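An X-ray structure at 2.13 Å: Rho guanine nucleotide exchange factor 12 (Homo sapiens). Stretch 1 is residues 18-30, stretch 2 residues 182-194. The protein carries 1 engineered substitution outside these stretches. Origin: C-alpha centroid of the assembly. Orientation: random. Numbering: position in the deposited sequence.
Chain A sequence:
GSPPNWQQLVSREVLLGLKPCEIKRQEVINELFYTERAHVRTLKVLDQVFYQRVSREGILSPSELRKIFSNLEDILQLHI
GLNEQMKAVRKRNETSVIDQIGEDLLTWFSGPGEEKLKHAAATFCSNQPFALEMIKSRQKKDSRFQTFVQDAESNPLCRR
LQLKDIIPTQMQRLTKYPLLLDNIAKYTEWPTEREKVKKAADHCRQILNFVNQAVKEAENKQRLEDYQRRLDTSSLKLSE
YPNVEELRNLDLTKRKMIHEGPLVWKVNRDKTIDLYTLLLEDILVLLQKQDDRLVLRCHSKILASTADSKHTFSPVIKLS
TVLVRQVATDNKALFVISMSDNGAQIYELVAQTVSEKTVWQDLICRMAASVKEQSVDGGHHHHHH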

# COMPACT_ATOMS: atom_id res chain seq x y z
N LEU A 18 -12.67 -30.30 30.46
CA LEU A 18 -12.96 -29.01 29.88
C LEU A 18 -14.29 -28.97 29.19
O LEU A 18 -14.68 -29.92 28.53
CB LEU A 18 -11.89 -28.63 28.86
CG LEU A 18 -10.53 -28.55 29.50
CD1 LEU A 18 -9.52 -28.17 28.46
CD2 LEU A 18 -10.55 -27.54 30.64
N LYS A 19 -14.97 -27.84 29.32
CA LYS A 19 -16.19 -27.59 28.56
C LYS A 19 -15.88 -27.62 27.05
O LYS A 19 -14.77 -27.23 26.65
CB LYS A 19 -16.76 -26.20 28.92
CG LYS A 19 -18.03 -26.18 29.73
CD LYS A 19 -18.48 -24.71 29.99
CE LYS A 19 -19.99 -24.53 29.71
NZ LYS A 19 -20.58 -23.29 30.35
N PRO A 20 -16.84 -28.05 26.24
CA PRO A 20 -16.70 -27.96 24.77
C PRO A 20 -16.33 -26.54 24.28
O PRO A 20 -15.36 -26.36 23.56
CB PRO A 20 -18.09 -28.39 24.25
CG PRO A 20 -18.71 -29.16 25.34
CD PRO A 20 -18.11 -28.68 26.65
N CYS A 21 -17.06 -25.54 24.74
CA CYS A 21 -16.75 -24.16 24.36
C CYS A 21 -15.34 -23.77 24.78
O CYS A 21 -14.68 -22.97 24.12
CB CYS A 21 -17.77 -23.19 24.95
SG CYS A 21 -17.64 -22.88 26.75
N GLU A 22 -14.86 -24.34 25.87
CA GLU A 22 -13.50 -24.06 26.34
C GLU A 22 -12.46 -24.74 25.46
O GLU A 22 -11.35 -24.24 25.28
CB GLU A 22 -13.37 -24.45 27.83
CG GLU A 22 -11.98 -24.26 28.41
CD GLU A 22 -11.46 -22.83 28.28
OE1 GLU A 22 -12.27 -21.88 28.15
OE2 GLU A 22 -10.23 -22.67 28.30
N ILE A 23 -12.80 -25.87 24.87
CA ILE A 23 -11.92 -26.50 23.90
C ILE A 23 -11.80 -25.64 22.63
O ILE A 23 -10.71 -25.51 22.09
CB ILE A 23 -12.36 -27.95 23.61
CG1 ILE A 23 -11.66 -28.89 24.60
CG2 ILE A 23 -12.00 -28.38 22.24
CD1 ILE A 23 -12.30 -30.18 24.73
N LYS A 24 -12.90 -25.04 22.20
CA LYS A 24 -12.91 -24.19 21.00
C LYS A 24 -12.08 -22.94 21.25
O LYS A 24 -11.31 -22.55 20.38
CB LYS A 24 -14.33 -23.78 20.61
CG LYS A 24 -15.03 -24.79 19.72
CD LYS A 24 -16.47 -25.04 20.14
CE LYS A 24 -16.99 -26.38 19.63
NZ LYS A 24 -18.02 -26.92 20.55
N ARG A 25 -12.24 -22.33 22.42
CA ARG A 25 -11.42 -21.19 22.84
C ARG A 25 -9.94 -21.54 22.70
O ARG A 25 -9.16 -20.71 22.20
CB ARG A 25 -11.73 -20.72 24.29
CG ARG A 25 -11.22 -19.27 24.64
CD ARG A 25 -11.48 -18.81 26.08
NE ARG A 25 -10.57 -19.50 26.97
CZ ARG A 25 -9.47 -19.01 27.52
NH1 ARG A 25 -9.10 -17.74 27.35
NH2 ARG A 25 -8.75 -19.82 28.29
N GLN A 26 -9.55 -22.75 23.10
CA GLN A 26 -8.14 -23.07 23.12
C GLN A 26 -7.65 -23.20 21.71
O GLN A 26 -6.54 -22.81 21.40
CB GLN A 26 -7.83 -24.37 23.84
CG GLN A 26 -8.15 -24.33 25.34
CD GLN A 26 -7.22 -23.43 26.09
OE1 GLN A 26 -6.01 -23.49 25.88
NE2 GLN A 26 -7.77 -22.56 26.93
N GLU A 27 -8.50 -23.79 20.87
CA GLU A 27 -8.15 -24.04 19.50
C GLU A 27 -7.91 -22.73 18.76
O GLU A 27 -6.98 -22.64 17.99
CB GLU A 27 -9.23 -24.86 18.80
CG GLU A 27 -9.08 -26.39 18.94
CD GLU A 27 -10.36 -27.15 18.57
OE1 GLU A 27 -10.53 -28.34 18.95
OE2 GLU A 27 -11.21 -26.54 17.89
N VAL A 28 -8.75 -21.73 18.98
CA VAL A 28 -8.61 -20.44 18.34
C VAL A 28 -7.48 -19.58 18.93
O VAL A 28 -6.87 -18.81 18.19
CB VAL A 28 -9.93 -19.65 18.26
CG1 VAL A 28 -10.96 -20.40 17.45
CG2 VAL A 28 -10.46 -19.30 19.64
N ILE A 29 -7.17 -19.71 20.22
CA ILE A 29 -5.98 -19.05 20.74
C ILE A 29 -4.76 -19.69 20.08
O ILE A 29 -3.75 -19.04 19.81
CB ILE A 29 -5.85 -19.17 22.27
CG1 ILE A 29 -6.84 -18.25 22.96
CG2 ILE A 29 -4.46 -18.77 22.73
CD1 ILE A 29 -7.00 -18.55 24.44
N ASN A 30 -4.84 -20.99 19.85
CA ASN A 30 -3.72 -21.70 19.28
C ASN A 30 -3.50 -21.41 17.81
O ASN A 30 -2.37 -21.52 17.33
CB ASN A 30 -3.88 -23.19 19.48
CG ASN A 30 -3.22 -23.64 20.70
OD1 ASN A 30 -2.03 -23.97 20.69
ND2 ASN A 30 -3.97 -23.65 21.82
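Stretch 2, residues 182-194: DNIAKYTEWPTER

Stretch 2 enters as the end of a helix (182-186), leaves helical phi/psi at Tyr187 (-104/33), passes through Thr188 and Glu189, and starts a second helix at 191 with Trp190 in the N-cap position. Stretch 1 is helical from Pro20 onward, with Lys19 as its N-cap residue. The axes of helix 20-30 and helix 182-186 approach to 8.7 Å, and their N-to-C directions differ by 165° (signed crossing angle -165°), so the two run nearly antiparallel. The register follows: Val28 CA lies 5.7 Å from Ile184 CA, and one turn earlier in stretch 1 Arg25 CA lies 5.0 Å from Tyr187 CA. Together the stretches bury 611 Å², both sides summed.

The helix-helix part is mainly apolar. Val28 points toward stretch 2, and Val28 CG2 is 3.9 Å from Ile184 CG1 and 4.1 Å from Tyr187 CD2, the latter contact lying at the ring edge. Ile29 CG1 adds a 4.0 Å contact to Ile184 CG2. Tyr187, with chi1 at -59° (m), gives up the most area of any residue here, 112 Å². Lys24 CB sits 3.7 Å from the centroid of the Tyr187 ring and 10° off the normal, a CH-pi contact over the face, while the end of the lysine leads away.

Polar pairing is concentrated around Arg25. Arg25 NE donates to Glu22 OE1 at 3.2 Å and weakly to Glu22 OE2 at 3.5 Å, and Arg25 NH2 donates to Glu22 OE2 at 3.2 Å with an angle of 161° at the hydrogen. This salt bridge spans three residues of one helix and is joined by Gln26 NE2, which donates to Glu22 OE2 at 2.8 Å. Both Glu22 carboxylate oxygens therefore accept within their own stretch. The third guanidinium nitrogen, Arg25 NH1, faces stretch 2: it forms a long salt bridge to Glu193 OE1 at 4.0 Å, beyond direct hydrogen-bonding range.

A water fills that gap. Water 1 accepts from Arg25 NH1 at 2.9 Å and donates to Glu193 OE1 at 3.1 Å and to Thr188 OG1 at 2.6 Å. The Thr188 hydroxyl is satisfied in both roles, since Thr188 OG1 also donates to Ile184 O at 2.8 Å, tying the residue back to the helix just ended. Arg25 NH1 and NH2 and both Glu193 carboxylate oxygens have further hydrogen bonds elsewhere in the structure. Trp190 CH2 lies over one face of the guanidinium, 3.6 Å from Arg25 NE; seen from the indole, the same contact is at the ring edge.

At the N-terminal end of stretch 1, Lys19 NZ donates to Glu189 OE1 at 3.2 Å, the one direct hydrogen bond between the stretches and part of a salt bridge. Both residues are exposed, so this pairing lies at the solvent boundary. Beside it, Cys21, at chi1 74° (p), brings Cys21 SG to 3.4 Å from Glu189 CD, a close contact with no hydrogen bond assigned.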

# COMPACT_ATOMS: atom_id res chain seq x y z
N ASP A 182 -11.44 -11.74 16.95
CA ASP A 182 -12.89 -11.89 17.01
C ASP A 182 -13.28 -13.33 17.38
O ASP A 182 -14.27 -13.55 18.08
CB ASP A 182 -13.52 -11.60 15.66
CG ASP A 182 -13.65 -10.14 15.35
OD1 ASP A 182 -13.44 -9.27 16.22
OD2 ASP A 182 -14.01 -9.78 14.21
N ASN A 183 -12.51 -14.30 16.92
CA ASN A 183 -12.85 -15.71 17.14
C ASN A 183 -12.52 -16.11 18.56
O ASN A 183 -13.24 -16.89 19.18
CB ASN A 183 -12.14 -16.62 16.16
CG ASN A 183 -12.99 -16.94 14.96
OD1 ASN A 183 -14.21 -16.73 14.97
ND2 ASN A 183 -12.36 -17.46 13.92
N ILE A 184 -11.44 -15.57 19.09
CA ILE A 184 -11.13 -15.78 20.49
C ILE A 184 -12.29 -15.19 21.30
O ILE A 184 -12.82 -15.85 22.17
CB ILE A 184 -9.76 -15.18 20.87
CG1 ILE A 184 -8.64 -15.88 20.08
CG2 ILE A 184 -9.52 -15.37 22.35
CD1 ILE A 184 -7.31 -15.17 20.11
N ALA A 185 -12.74 -13.98 20.96
CA ALA A 185 -13.82 -13.33 21.69
C ALA A 185 -15.10 -14.17 21.67
O ALA A 185 -15.80 -14.30 22.67
CB ALA A 185 -14.12 -11.97 21.11
N LYS A 186 -15.37 -14.74 20.51
CA LYS A 186 -16.54 -15.56 20.29
C LYS A 186 -16.66 -16.70 21.31
O LYS A 186 -17.76 -17.01 21.76
CB LYS A 186 -16.48 -16.14 18.87
CG LYS A 186 -17.74 -16.80 18.39
CD LYS A 186 -17.54 -17.47 17.04
CE LYS A 186 -18.75 -18.39 16.73
NZ LYS A 186 -18.92 -18.58 15.28
N TYR A 187 -15.54 -17.35 21.64
CA TYR A 187 -15.55 -18.47 22.58
C TYR A 187 -15.02 -18.06 23.95
O TYR A 187 -14.38 -18.83 24.66
CB TYR A 187 -14.74 -19.64 22.01
CG TYR A 187 -15.27 -20.13 20.68
CD1 TYR A 187 -16.51 -20.75 20.59
CD2 TYR A 187 -14.54 -19.94 19.51
CE1 TYR A 187 -17.00 -21.20 19.36
CE2 TYR A 187 -15.02 -20.38 18.30
CZ TYR A 187 -16.25 -21.01 18.23
OH TYR A 187 -16.70 -21.43 17.01
N THR A 188 -15.26 -16.82 24.32
CA THR A 188 -14.87 -16.33 25.62
C THR A 188 -16.18 -16.05 26.35
O THR A 188 -16.99 -15.23 25.90
CB THR A 188 -13.99 -15.07 25.51
OG1 THR A 188 -12.70 -15.41 24.97
CG2 THR A 188 -13.71 -14.51 26.88
N GLU A 189 -16.40 -16.75 27.44
CA GLU A 189 -17.70 -16.71 28.11
C GLU A 189 -17.83 -15.51 29.02
O GLU A 189 -18.81 -14.78 28.95
CB GLU A 189 -17.92 -18.00 28.90
CG GLU A 189 -17.79 -19.25 28.07
CD GLU A 189 -19.07 -20.05 28.07
OE1 GLU A 189 -19.42 -20.61 29.13
OE2 GLU A 189 -19.72 -20.10 26.99
N TRP A 190 -16.80 -15.28 29.82
CA TRP A 190 -16.93 -14.42 30.98
C TRP A 190 -16.58 -12.97 30.64
O TRP A 190 -15.53 -12.69 30.07
CB TRP A 190 -16.13 -14.97 32.18
CG TRP A 190 -14.71 -15.24 31.93
CD1 TRP A 190 -13.67 -14.54 32.46
CD2 TRP A 190 -14.13 -16.29 31.12
NE1 TRP A 190 -12.48 -15.07 32.01
CE2 TRP A 190 -12.73 -16.14 31.19
CE3 TRP A 190 -14.65 -17.33 30.33
CZ2 TRP A 190 -11.84 -16.99 30.48
CZ3 TRP A 190 -13.78 -18.17 29.64
CH2 TRP A 190 -12.39 -18.00 29.73
N PRO A 191 -17.48 -12.05 31.00
CA PRO A 191 -17.60 -10.76 30.31
C PRO A 191 -16.37 -9.85 30.37
O PRO A 191 -16.14 -9.12 29.41
CB PRO A 191 -18.78 -10.08 31.03
CG PRO A 191 -19.48 -11.17 31.71
CD PRO A 191 -18.43 -12.15 32.12
N THR A 192 -15.64 -9.85 31.49
CA THR A 192 -14.51 -8.94 31.68
C THR A 192 -13.36 -9.35 30.76
O THR A 192 -12.65 -8.50 30.21
CB THR A 192 -14.10 -8.94 33.19
OG1 THR A 192 -15.19 -8.45 33.98
CG2 THR A 192 -13.00 -7.93 33.48
N GLU A 193 -13.21 -10.66 30.58
CA GLU A 193 -12.19 -11.21 29.70
C GLU A 193 -12.56 -10.97 28.24
O GLU A 193 -11.70 -10.54 27.45
CB GLU A 193 -11.97 -12.69 29.97
CG GLU A 193 -11.20 -13.45 28.90
CD GLU A 193 -9.71 -13.16 28.93
OE1 GLU A 193 -9.00 -13.85 28.18
OE2 GLU A 193 -9.27 -12.28 29.69
N ARG A 194 -13.82 -11.24 27.90
CA ARG A 194 -14.32 -11.04 26.55
C ARG A 194 -14.25 -9.58 26.12
O ARG A 194 -13.89 -9.30 24.97
CB ARG A 194 -15.75 -11.54 26.38
CG ARG A 194 -16.39 -11.26 25.00
CD ARG A 194 -17.92 -11.09 25.02
NE ARG A 194 -18.58 -12.38 24.92
CZ ARG A 194 -19.41 -12.92 25.84
NH1 ARG A 194 -19.72 -12.28 26.98
NH2 ARG A 194 -19.95 -14.11 25.61
O HOH W 1 -10.34 -15.52 26.00